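Listeria nuclear targeted protein A (Listeria monocytogenes, PDB 4CIH) relieves repression of host interferon-stimulated genes by binding the chromatin repressor BAHD1 and blocking its recruitment to them. Local coordinates at residues S76-A81 with L136-V141; Q61-I66 with K84-W89; A21-S26 with I94-V99; A112-K115 with N120-I123. The protein carries 2 engineered substitutions. One frame throughout, in Å; residues are numbered along the deposited sequence.

Interaction 1: residues S76-A81 with L136-V141; sequences SADTEA and LNNLKV
Asp78, at the start of one helix, faces Leu139 and Asn138, at the end of another, and these three residues carry nearly all of the buried surface. Asp78 presents its carboxylate to the root of the Asn138 side chain: OD2 lies 3.7 Å from Asn138 CB. Although the two polar groups are neighbours, OD1 stays 4.1 Å from Asn138 ND2. With the carboxylate and amide planes 43° apart, they pass each other without a hydrogen bond. Leu139 supplies the apolar part. Its CG points away from the carbonyl carbon (chi1 -78°), which swings CD2 toward the opposing backbone, 3.9 Å from Asp78 O and 4.2 Å from Thr79 CA. The methyl thus rests on the main chain of Asp78 and Thr79. Just beyond it the helix closes in a Schellman motif: Lys140 has positive phi, Val141 N bonds Leu136 O at 3.0 Å, and Lys140 N reaches Asn137 O weakly. Asp78 lies in the first turn of its helix, where its charge probably suits the helix dipole. The contact therefore joins the beginning of helix 77-103 to the finish of helix 121-139 at one end of the four-helical bundle, while Leu136 and Val141 pack against helix 8-34.

Interaction 2: residues Q61-I66 with K84-W89; sequences QEILSI and KIFKEW
Ile63 lies over one face of the Phe86 ring, and its side chain can be followed outward atom by atom. CB already touches the ring, 3.6 Å from Phe86 CZ. At the branch, CG2 points away from the backbone N of Ile63 and comes over the ring, 3.4 Å from Phe86 CZ. It makes a CH-pi contact with the ring centroid at 3.7 Å, 25° off the normal and displaced toward the rim. The other branch skirts the same end of the ring: CG1 is 4.1 Å from Phe86 CZ, and the terminal CD1 closes to 3.7 Å from that same CZ. This is interior packing of an up-and-down helical bundle, near the C-terminal end of helix 42-63, beside a type I turn from Ile63 to Ile66 closed by a bond from Ile66 N to Ile63 O. Ile63 also touches Ile12 and Asp15 of helix 8-34, and the Phe86 ring meets that of Phe82. Toward the surface, Leu64 crosses Lys87 at about a right angle, both of its methyls lying against the aliphatic part of the lysine chain. Leu64 CD1 presses to 3.3 Å from Lys87 CG and Leu64 CD2 to 3.5 Å from the same carbon, both tighter than usual van der Waals contact.

Interaction 3: residues A21-S26 with I94-V99; sequences ARELSS and IERIQV
Ile97 points across to Ser26, while Glu23 and Arg96 reach toward each other alongside them. The terminal CD1 of Ile97 sits 3.7 Å from Ser26 OG and 3.8 Å from Ser26 CB, so the methyl lies against both side-chain atoms of the serine; CG2 closes in as well, 4.0 Å from Ser26 OG. A buried hydroxyl against hydrocarbon needs a partner, and it finds one in its own helix: Ser26 OG donates to Arg22 O over 2.9 Å. The charged pair is looser. Arg96 runs out with CG opposite its backbone N (chi1 -158°) and then bends at chi3, which brings NH2 to 3.8 Å from Glu23 OE2, a long salt bridge. The carboxylate and guanidinium planes are turned 51° from each other; the groups meet askew, and no hydrogen bond forms between them. Glu23 OE1 has a second, weak ion pair with Lys93. The first and third long helices of an up-and-down bundle run the same way, and here the axes of the short segments, 11.1 Å apart at closest approach, are 19° from parallel. Helix 42-63 adds Met56 to the surroundings of Ile97, and helix 109-117 lays Phe114 against Arg96.

Interaction 4: residues A112-K115 with N120-I123; sequences AVFK and NQII
The Phe114 ring meets the Gln121 amide by its edge, and the two planes stand 80° apart, close to perpendicular. The edge concerned is the one carrying CD1 and CE1. Phe114 CD1 lies 3.4 Å from Gln121 NE2, and Phe114 CE1 lies the same 3.4 Å from Gln121 CD, so two adjoining ring atoms stand over two adjoining amide atoms. The ring edge is thus set against the flat of the amide, an edge-to-face arrangement in which the amide N-H groups are not aimed at the ring face. Farther back along the glutamine, CG also lies in the ring plane at the edge, 3.6 Å from Phe114 CE1. The glutamine can follow the ring in this way because its chain is extended beyond CG (chi2 168°), carrying the amide straight across from helix 121-139. Lys115 adds a lesser touch from the next position: its CG is 3.6 Å from Gln121 NE2, a van der Waals contact of a lysine methylene with the amide nitrogen, made before the lysine chain bends toward its charged end. No hydrogen bond crosses the contact. Gln121 opens helix 121-139 right after a short connection from helix 109-117, making this a corner contact between consecutive helices. Phe114 also meets the Tyr118 ring and packs on Phe92, Glu95, Arg96 and Val99 of helix 77-103, which ties the corner to the bundle.

How the interactions relate
Helix 77-103 is the shared element of interactions 1, 2 and 3, which use it in turn from its start onward. Interactions 2 and 3 lie nearest the middle of the chain and rely on a buried isoleucine, set against Phe86 in interaction 2 and against Ser26 in interaction 3, with a lysine chain or a long salt bridge toward solvent. Interactions 1 and 4 lie farther out, their centres about 26 Å apart, at the end and the start of helix 121-139; their chemistry mixes polar groups with hydrocarbon. None of the four has a hydrogen bond across the contact. Interaction 4 still reaches inward: Phe114 CD2 packs 3.4 Å from Val99 CG2, linking the corner to interaction 3.

Interaction 1: residues S76-A81 with L136-V141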
loop_
_atom_site.group_PDB
_atom_site.type_symbol
_atom_site.label_atom_id
_atom_site.label_comp_id
_atom_site.label_asym_id
_atom_site.label_seq_id
_atom_site.Cartn_x
_atom_site.Cartn_y
_atom_site.Cartn_z
ATOM N N SER A 76 -12.082 0.556 -19.283
ATOM C CA SER A 76 -13.146 1.431 -18.839
ATOM C C SER A 76 -12.609 2.540 -17.980
ATOM O O SER A 76 -11.524 2.426 -17.427
ATOM C CB SER A 76 -14.144 0.639 -17.984
ATOM O OG SER A 76 -13.486 0.045 -16.869
ATOM N N ALA A 77 -13.411 3.602 -17.855
ATOM C CA ALA A 77 -13.174 4.690 -16.905
ATOM C C ALA A 77 -12.907 4.242 -15.462
ATOM O O ALA A 77 -12.021 4.764 -14.806
ATOM C CB ALA A 77 -14.372 5.648 -16.914
ATOM N N ASP A 78 -13.714 3.323 -14.952
ATOM C CA ASP A 78 -13.630 2.954 -13.537
ATOM C C ASP A 78 -12.330 2.216 -13.248
ATOM O O ASP A 78 -11.785 2.304 -12.147
ATOM C CB ASP A 78 -14.884 2.206 -13.097
ATOM C CG ASP A 78 -16.021 3.157 -12.805
ATOM O OD1 ASP A 78 -15.711 4.342 -12.565
ATOM O OD2 ASP A 78 -17.211 2.757 -12.816
ATOM N N THR A 79 -11.777 1.586 -14.282
ATOM C CA THR A 79 -10.481 0.892 -14.133
ATOM C C THR A 79 -9.205 1.752 -14.012
ATOM O O THR A 79 -8.508 1.667 -12.997
ATOM C CB THR A 79 -10.322 -0.252 -15.132
ATOM O OG1 THR A 79 -8.967 -0.316 -15.622
ATOM C CG2 THR A 79 -11.268 -0.119 -16.250
ATOM N N GLU A 80 -8.852 2.549 -15.023
ATOM C CA GLU A 80 -7.623 3.321 -14.894
ATOM C C GLU A 80 -7.718 4.160 -13.652
ATOM O O GLU A 80 -6.721 4.322 -12.941
ATOM C CB GLU A 80 -7.359 4.288 -16.064
ATOM C CG GLU A 80 -6.851 5.684 -15.620
ATOM C CD GLU A 80 -5.319 5.795 -15.453
ATOM O OE1 GLU A 80 -4.655 4.775 -15.237
ATOM O OE2 GLU A 80 -4.741 6.899 -15.546
ATOM N N ALA A 81 -8.891 4.752 -13.456
ATOM C CA ALA A 81 -9.194 5.569 -12.294
ATOM C C ALA A 81 -8.685 4.855 -11.072
ATOM O O ALA A 81 -7.905 5.432 -10.310
ATOM C CB ALA A 81 -10.695 5.799 -12.195
ATOM N N LEU A 136 -13.260 0.842 -5.776
ATOM C CA LEU A 136 -13.496 -0.607 -5.666
ATOM C C LEU A 136 -15.001 -0.883 -5.786
ATOM O O LEU A 136 -15.463 -1.756 -6.559
ATOM C CB LEU A 136 -12.946 -1.129 -4.328
ATOM C CG LEU A 136 -11.442 -1.357 -4.072
ATOM C CD1 LEU A 136 -11.115 -1.107 -2.611
ATOM C CD2 LEU A 136 -10.952 -2.753 -4.450
ATOM N N ASN A 137 -15.778 -0.103 -5.038
ATOM C CA ASN A 137 -17.240 -0.162 -5.124
ATOM C C ASN A 137 -17.692 0.008 -6.574
ATOM O O ASN A 137 -18.677 -0.588 -7.009
ATOM C CB ASN A 137 -17.883 0.945 -4.262
ATOM C CG ASN A 137 -18.052 0.538 -2.818
ATOM O OD1 ASN A 137 -17.827 -0.612 -2.447
ATOM N ND2 ASN A 137 -18.433 1.483 -1.989
ATOM N N ASN A 138 -16.976 0.850 -7.318
ATOM C CA ASN A 138 -17.387 1.119 -8.694
ATOM C C ASN A 138 -17.004 -0.061 -9.587
ATOM O O ASN A 138 -17.735 -0.439 -10.513
ATOM C CB ASN A 138 -16.926 2.513 -9.182
ATOM C CG ASN A 138 -17.699 3.649 -8.506
ATOM O OD1 ASN A 138 -18.553 3.396 -7.655
ATOM N ND2 ASN A 138 -17.413 4.898 -8.878
ATOM N N LEU A 139 -15.902 -0.702 -9.206
ATOM C CA LEU A 139 -15.435 -1.930 -9.812
ATOM C C LEU A 139 -16.376 -3.065 -9.380
ATOM O O LEU A 139 -16.496 -4.113 -10.042
ATOM C CB LEU A 139 -13.994 -2.189 -9.321
ATOM C CG LEU A 139 -12.769 -1.450 -9.881
ATOM C CD1 LEU A 139 -11.545 -2.186 -9.381
ATOM C CD2 LEU A 139 -12.679 -1.448 -11.392
ATOM N N LYS A 140 -17.057 -2.851 -8.262
ATOM C CA LYS A 140 -18.055 -3.811 -7.775
ATOM C C LYS A 140 -17.333 -4.988 -7.107
ATOM O O LYS A 140 -17.728 -6.145 -7.226
ATOM C CB LYS A 140 -18.955 -4.250 -8.925
ATOM C CG LYS A 140 -19.822 -3.121 -9.484
ATOM C CD LYS A 140 -20.945 -3.677 -10.352
ATOM C CE LYS A 140 -21.970 -2.613 -10.675
ATOM N NZ LYS A 140 -22.178 -2.614 -12.151
ATOM N N VAL A 141 -16.233 -4.652 -6.438
ATOM C CA VAL A 141 -15.488 -5.582 -5.607
ATOM C C VAL A 141 -15.640 -5.030 -4.193
ATOM O O VAL A 141 -14.964 -4.076 -3.770
ATOM C CB VAL A 141 -13.998 -5.704 -6.030
ATOM C CG1 VAL A 141 -13.339 -6.882 -5.368
ATOM C CG2 VAL A 141 -13.836 -5.879 -7.548
#

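Interaction 2: residues Q61-I66 with K84-W89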
loop_
_atom_site.group_PDB
_atom_site.type_symbol
_atom_site.label_atom_id
_atom_site.label_comp_id
_atom_site.label_asym_id
_atom_site.label_seq_id
_atom_site.Cartn_x
_atom_site.Cartn_y
_atom_site.Cartn_z
ATOM N N GLN A 61 2.551 -5.241 -7.300
ATOM C CA GLN A 61 2.945 -5.350 -8.689
ATOM C C GLN A 61 2.277 -6.551 -9.236
ATOM O O GLN A 61 2.218 -6.745 -10.450
ATOM C CB GLN A 61 4.452 -5.521 -8.770
ATOM C CG GLN A 61 5.213 -4.566 -7.871
ATOM C CD GLN A 61 5.127 -3.138 -8.361
ATOM O OE1 GLN A 61 5.439 -2.182 -7.636
ATOM N NE2 GLN A 61 4.727 -2.986 -9.609
ATOM N N GLU A 62 1.836 -7.424 -8.344
ATOM C CA GLU A 62 0.837 -8.373 -8.729
ATOM C C GLU A 62 -0.350 -7.612 -9.320
ATOM O O GLU A 62 -0.633 -7.748 -10.512
ATOM C CB GLU A 62 0.433 -9.253 -7.546
ATOM C CG GLU A 62 1.046 -10.649 -7.620
ATOM C CD GLU A 62 0.588 -11.548 -6.494
ATOM O OE1 GLU A 62 -0.564 -12.000 -6.571
ATOM O OE2 GLU A 62 1.379 -11.818 -5.550
ATOM N N ILE A 63 -0.969 -6.732 -8.531
ATOM C CA ILE A 63 -1.995 -5.825 -9.066
ATOM C C ILE A 63 -1.576 -4.895 -10.232
ATOM O O ILE A 63 -2.023 -5.083 -11.356
ATOM C CB ILE A 63 -2.698 -5.050 -7.948
ATOM C CG1 ILE A 63 -3.615 -6.012 -7.187
ATOM C CG2 ILE A 63 -3.497 -3.886 -8.545
ATOM C CD1 ILE A 63 -3.408 -5.964 -5.687
ATOM N N LEU A 64 -0.720 -3.907 -9.975
ATOM C CA LEU A 64 -0.219 -3.000 -11.028
ATOM C C LEU A 64 0.217 -3.658 -12.342
ATOM O O LEU A 64 0.452 -2.954 -13.354
ATOM C CB LEU A 64 0.951 -2.141 -10.519
ATOM C CG LEU A 64 0.723 -0.672 -10.136
ATOM C CD1 LEU A 64 2.048 0.075 -9.999
ATOM C CD2 LEU A 64 -0.176 0.035 -11.143
ATOM N N SER A 65 0.372 -4.982 -12.322
ATOM C CA SER A 65 0.761 -5.697 -13.548
ATOM C C SER A 65 -0.306 -6.641 -14.085
ATOM O O SER A 65 -0.054 -7.426 -14.999
ATOM C CB SER A 65 2.133 -6.384 -13.397
ATOM O OG SER A 65 1.997 -7.737 -12.996
ATOM N N ILE A 66 -1.517 -6.554 -13.540
ATOM C CA ILE A 66 -2.675 -7.113 -14.227
ATOM C C ILE A 66 -2.735 -6.582 -15.661
ATOM O O ILE A 66 -2.330 -5.430 -15.919
ATOM C CB ILE A 66 -3.939 -6.859 -13.424
ATOM C CG1 ILE A 66 -3.883 -7.770 -12.177
ATOM C CG2 ILE A 66 -5.162 -7.133 -14.290
ATOM C CD1 ILE A 66 -4.907 -7.487 -11.114
ATOM N N LYS A 84 -5.013 4.414 -10.961
ATOM C CA LYS A 84 -4.379 5.740 -10.828
ATOM C C LYS A 84 -4.326 6.100 -9.368
ATOM O O LYS A 84 -3.317 6.592 -8.872
ATOM C CB LYS A 84 -5.188 6.793 -11.600
ATOM C CG LYS A 84 -4.877 8.214 -11.182
ATOM C CD LYS A 84 -5.548 9.212 -12.116
ATOM C CE LYS A 84 -5.443 10.604 -11.545
ATOM N NZ LYS A 84 -6.821 11.160 -11.393
ATOM N N ILE A 85 -5.435 5.842 -8.685
ATOM C CA ILE A 85 -5.496 5.985 -7.249
ATOM C C ILE A 85 -4.681 4.878 -6.591
ATOM O O ILE A 85 -3.737 5.165 -5.847
ATOM C CB ILE A 85 -6.950 5.979 -6.744
ATOM C CG1 ILE A 85 -7.006 6.245 -5.245
ATOM C CG2 ILE A 85 -7.656 4.680 -7.084
ATOM C CD1 ILE A 85 -7.488 7.630 -4.912
ATOM N N PHE A 86 -5.018 3.622 -6.870
ATOM C CA PHE A 86 -4.347 2.503 -6.204
ATOM C C PHE A 86 -2.828 2.635 -6.286
ATOM O O PHE A 86 -2.127 2.275 -5.364
ATOM C CB PHE A 86 -4.833 1.188 -6.805
ATOM C CG PHE A 86 -4.044 -0.021 -6.387
ATOM C CD1 PHE A 86 -2.772 -0.264 -6.909
ATOM C CD2 PHE A 86 -4.610 -0.965 -5.545
ATOM C CE1 PHE A 86 -2.066 -1.391 -6.547
ATOM C CE2 PHE A 86 -3.912 -2.080 -5.165
ATOM C CZ PHE A 86 -2.633 -2.299 -5.664
ATOM N N LYS A 87 -2.323 3.218 -7.359
ATOM C CA LYS A 87 -0.880 3.437 -7.496
ATOM C C LYS A 87 -0.487 4.481 -6.487
ATOM O O LYS A 87 0.516 4.324 -5.768
ATOM C CB LYS A 87 -0.465 3.856 -8.929
ATOM C CG LYS A 87 0.687 3.008 -9.511
ATOM C CD LYS A 87 1.385 3.594 -10.757
ATOM C CE LYS A 87 2.896 3.497 -10.632
ATOM N NZ LYS A 87 3.672 4.718 -11.031
ATOM N N GLU A 88 -1.290 5.529 -6.393
ATOM C CA GLU A 88 -1.014 6.586 -5.425
ATOM C C GLU A 88 -1.233 6.131 -3.953
ATOM O O GLU A 88 -0.425 6.453 -3.093
ATOM C CB GLU A 88 -1.863 7.838 -5.703
ATOM C CG GLU A 88 -1.344 8.913 -6.681
ATOM C CD GLU A 88 -2.556 9.643 -7.245
ATOM O OE1 GLU A 88 -3.615 9.331 -6.681
ATOM O OE2 GLU A 88 -2.507 10.446 -8.219
ATOM N N TRP A 89 -2.355 5.456 -3.686
ATOM C CA TRP A 89 -2.733 4.875 -2.366
ATOM C C TRP A 89 -1.734 3.801 -1.804
ATOM O O TRP A 89 -1.278 3.900 -0.663
ATOM C CB TRP A 89 -4.159 4.290 -2.511
ATOM C CG TRP A 89 -4.805 3.723 -1.275
ATOM C CD1 TRP A 89 -5.576 4.394 -0.381
ATOM C CD2 TRP A 89 -4.737 2.364 -0.814
ATOM N NE1 TRP A 89 -5.966 3.547 0.624
ATOM C CE2 TRP A 89 -5.459 2.299 0.384
ATOM C CE3 TRP A 89 -4.131 1.200 -1.302
ATOM C CZ2 TRP A 89 -5.622 1.110 1.093
ATOM C CZ3 TRP A 89 -4.265 0.044 -0.600
ATOM C CH2 TRP A 89 -5.006 -0.004 0.595
#

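Interaction 3: residues A21-S26 with I94-V99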
loop_
_atom_site.group_PDB
_atom_site.type_symbol
_atom_site.label_atom_id
_atom_site.label_comp_id
_atom_site.label_asym_id
_atom_site.label_seq_id
_atom_site.Cartn_x
_atom_site.Cartn_y
_atom_site.Cartn_z
ATOM N N ALA A 21 -3.019 -6.650 5.658
ATOM C CA ALA A 21 -2.509 -7.400 6.832
ATOM C C ALA A 21 -1.013 -7.211 7.073
ATOM O O ALA A 21 -0.537 -7.297 8.219
ATOM C CB ALA A 21 -2.827 -8.887 6.737
ATOM N N ARG A 22 -0.280 -7.000 5.987
ATOM C CA ARG A 22 1.103 -6.586 6.028
ATOM C C ARG A 22 1.237 -5.162 6.563
ATOM O O ARG A 22 2.145 -4.860 7.339
ATOM C CB ARG A 22 1.773 -6.687 4.632
ATOM C CG ARG A 22 1.641 -7.972 3.834
ATOM C CD ARG A 22 2.794 -8.935 4.083
ATOM N NE ARG A 22 2.466 -9.959 5.068
ATOM C CZ ARG A 22 2.243 -11.258 4.830
ATOM N NH1 ARG A 22 2.348 -11.791 3.622
ATOM N NH2 ARG A 22 1.914 -12.053 5.849
ATOM N N GLU A 23 0.361 -4.264 6.127
ATOM C CA GLU A 23 0.329 -2.927 6.728
ATOM C C GLU A 23 0.229 -3.097 8.231
ATOM O O GLU A 23 0.802 -2.303 9.018
ATOM C CB GLU A 23 -0.871 -2.119 6.245
ATOM C CG GLU A 23 -0.505 -0.756 5.651
ATOM C CD GLU A 23 -1.062 0.410 6.450
ATOM O OE1 GLU A 23 -2.288 0.391 6.702
ATOM O OE2 GLU A 23 -0.288 1.336 6.825
ATOM N N LEU A 24 -0.530 -4.113 8.628
ATOM C CA LEU A 24 -0.943 -4.232 10.025
ATOM C C LEU A 24 0.223 -4.641 10.860
ATOM O O LEU A 24 0.639 -3.903 11.752
ATOM C CB LEU A 24 -2.096 -5.228 10.211
ATOM C CG LEU A 24 -3.417 -4.474 10.164
ATOM C CD1 LEU A 24 -4.316 -4.911 11.298
ATOM C CD2 LEU A 24 -3.119 -2.977 10.245
ATOM N N SER A 25 0.791 -5.790 10.498
ATOM C CA SER A 25 1.928 -6.372 11.197
ATOM C C SER A 25 3.116 -5.450 11.143
ATOM O O SER A 25 4.093 -5.654 11.867
ATOM C CB SER A 25 2.346 -7.695 10.540
ATOM O OG SER A 25 1.229 -8.537 10.334
ATOM N N SER A 26 3.095 -4.522 10.200
ATOM C CA SER A 26 4.201 -3.581 10.071
ATOM C C SER A 26 4.077 -2.639 11.249
ATOM O O SER A 26 4.990 -2.499 12.068
ATOM C CB SER A 26 4.071 -2.790 8.776
ATOM O OG SER A 26 4.684 -3.476 7.705
ATOM N N ILE A 94 3.320 2.241 1.365
ATOM C CA ILE A 94 4.627 1.644 1.399
ATOM C C ILE A 94 5.629 2.674 1.909
ATOM O O ILE A 94 6.250 2.476 2.949
ATOM C CB ILE A 94 5.003 1.146 0.036
ATOM C CG1 ILE A 94 4.209 -0.135 -0.209
ATOM C CG2 ILE A 94 6.499 1.016 -0.062
ATOM C CD1 ILE A 94 3.991 -0.437 -1.680
ATOM N N GLU A 95 5.784 3.769 1.169
ATOM C CA GLU A 95 6.738 4.766 1.570
ATOM C C GLU A 95 6.596 4.937 3.067
ATOM O O GLU A 95 7.558 4.722 3.828
ATOM C CB GLU A 95 6.466 6.063 0.802
ATOM C CG GLU A 95 7.574 7.110 0.807
ATOM C CD GLU A 95 8.974 6.575 0.530
ATOM O OE1 GLU A 95 9.134 5.640 -0.276
ATOM O OE2 GLU A 95 9.941 7.128 1.112
ATOM N N ARG A 96 5.385 5.247 3.515
ATOM C CA ARG A 96 5.209 5.594 4.930
ATOM C C ARG A 96 5.728 4.573 5.931
ATOM O O ARG A 96 6.294 4.953 6.952
ATOM C CB ARG A 96 3.769 6.046 5.247
ATOM C CG ARG A 96 3.710 6.891 6.496
ATOM C CD ARG A 96 2.305 7.266 6.894
ATOM N NE ARG A 96 1.569 6.091 7.349
ATOM C CZ ARG A 96 0.257 6.058 7.428
ATOM N NH1 ARG A 96 -0.430 7.132 7.064
ATOM N NH2 ARG A 96 -0.351 4.959 7.874
ATOM N N ILE A 97 5.572 3.279 5.651
ATOM C CA ILE A 97 6.278 2.286 6.452
ATOM C C ILE A 97 7.787 2.453 6.309
ATOM O O ILE A 97 8.470 2.770 7.287
ATOM C CB ILE A 97 5.882 0.835 6.135
ATOM C CG1 ILE A 97 4.426 0.610 6.515
ATOM C CG2 ILE A 97 6.730 -0.119 6.970
ATOM C CD1 ILE A 97 3.772 -0.510 5.743
ATOM N N GLN A 98 8.298 2.244 5.095
ATOM C CA GLN A 98 9.696 2.515 4.796
ATOM C C GLN A 98 10.257 3.644 5.642
ATOM O O GLN A 98 11.300 3.539 6.293
ATOM C CB GLN A 98 9.826 2.883 3.318
ATOM C CG GLN A 98 11.255 2.973 2.822
ATOM C CD GLN A 98 11.993 1.660 2.972
ATOM O OE1 GLN A 98 11.801 0.741 2.178
ATOM N NE2 GLN A 98 12.840 1.565 3.997
ATOM N N VAL A 99 9.526 4.741 5.625
ATOM C CA VAL A 99 9.999 5.998 6.140
ATOM C C VAL A 99 10.170 5.870 7.640
ATOM O O VAL A 99 11.217 6.230 8.179
ATOM C CB VAL A 99 8.981 7.070 5.734
ATOM C CG1 VAL A 99 9.174 8.380 6.483
ATOM C CG2 VAL A 99 9.076 7.273 4.228
#

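Interaction 4: residues A112-K115 with N120-I123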
loop_
_atom_site.group_PDB
_atom_site.type_symbol
_atom_site.label_atom_id
_atom_site.label_comp_id
_atom_site.label_asym_id
_atom_site.label_seq_id
_atom_site.Cartn_x
_atom_site.Cartn_y
_atom_site.Cartn_z
ATOM N N ALA A 112 12.215 13.852 5.029
ATOM C CA ALA A 112 12.268 15.051 4.162
ATOM C C ALA A 112 11.421 14.889 2.893
ATOM O O ALA A 112 10.458 15.629 2.679
ATOM C CB ALA A 112 13.703 15.360 3.776
ATOM N N VAL A 113 11.865 13.993 2.017
ATOM C CA VAL A 113 11.218 13.649 0.749
ATOM C C VAL A 113 9.770 13.212 0.938
ATOM O O VAL A 113 8.941 13.284 0.021
ATOM C CB VAL A 113 11.974 12.454 0.145
ATOM C CG1 VAL A 113 11.303 11.910 -1.109
ATOM C CG2 VAL A 113 13.429 12.813 -0.045
ATOM N N PHE A 114 9.480 12.759 2.153
ATOM C CA PHE A 114 8.134 12.378 2.512
ATOM C C PHE A 114 7.206 13.574 2.449
ATOM O O PHE A 114 6.247 13.593 1.676
ATOM C CB PHE A 114 8.095 11.747 3.915
ATOM C CG PHE A 114 6.813 11.028 4.182
ATOM C CD1 PHE A 114 5.673 11.735 4.540
ATOM C CD2 PHE A 114 6.713 9.664 3.939
ATOM C CE1 PHE A 114 4.466 11.081 4.701
ATOM C CE2 PHE A 114 5.516 8.998 4.134
ATOM C CZ PHE A 114 4.391 9.710 4.516
ATOM N N LYS A 115 7.480 14.551 3.301
ATOM C CA LYS A 115 6.713 15.780 3.404
ATOM C C LYS A 115 6.822 16.545 2.093
ATOM O O LYS A 115 5.984 17.394 1.752
ATOM C CB LYS A 115 7.288 16.639 4.534
ATOM C CG LYS A 115 6.930 16.180 5.944
ATOM C CD LYS A 115 7.962 16.624 6.988
ATOM C CE LYS A 115 7.345 16.919 8.367
ATOM N NZ LYS A 115 6.906 18.340 8.562
ATOM N N ASN A 120 0.184 17.197 2.478
ATOM C CA ASN A 120 -0.820 17.169 3.556
ATOM C C ASN A 120 -1.213 15.774 3.972
ATOM O O ASN A 120 -2.177 15.195 3.445
ATOM C CB ASN A 120 -2.036 17.939 3.110
ATOM C CG ASN A 120 -1.781 19.397 3.169
ATOM O OD1 ASN A 120 -0.768 19.776 3.731
ATOM N ND2 ASN A 120 -2.630 20.218 2.551
ATOM N N GLN A 121 -0.452 15.224 4.907
ATOM C CA GLN A 121 -0.377 13.771 4.979
ATOM C C GLN A 121 -1.689 13.055 5.232
ATOM O O GLN A 121 -1.862 11.934 4.760
ATOM C CB GLN A 121 0.645 13.330 5.997
ATOM C CG GLN A 121 2.066 13.616 5.579
ATOM C CD GLN A 121 2.968 13.411 6.753
ATOM O OE1 GLN A 121 2.544 12.794 7.722
ATOM N NE2 GLN A 121 4.194 13.920 6.697
ATOM N N ILE A 122 -2.611 13.690 5.953
ATOM C CA ILE A 122 -3.917 13.060 6.213
ATOM C C ILE A 122 -4.929 13.318 5.084
ATOM O O ILE A 122 -5.596 12.392 4.587
ATOM C CB ILE A 122 -4.480 13.522 7.576
ATOM C CG1 ILE A 122 -3.498 13.170 8.705
ATOM C CG2 ILE A 122 -5.864 12.940 7.818
ATOM C CD1 ILE A 122 -3.575 14.088 9.908
ATOM N N ILE A 123 -5.027 14.586 4.683
ATOM C CA ILE A 123 -5.861 15.020 3.573
ATOM C C ILE A 123 -5.645 14.103 2.342
ATOM O O ILE A 123 -6.560 13.882 1.513
ATOM C CB ILE A 123 -5.542 16.496 3.228
ATOM C CG1 ILE A 123 -5.667 17.419 4.458
ATOM C CG2 ILE A 123 -6.311 16.983 1.995
ATOM C CD1 ILE A 123 -6.713 17.051 5.507
#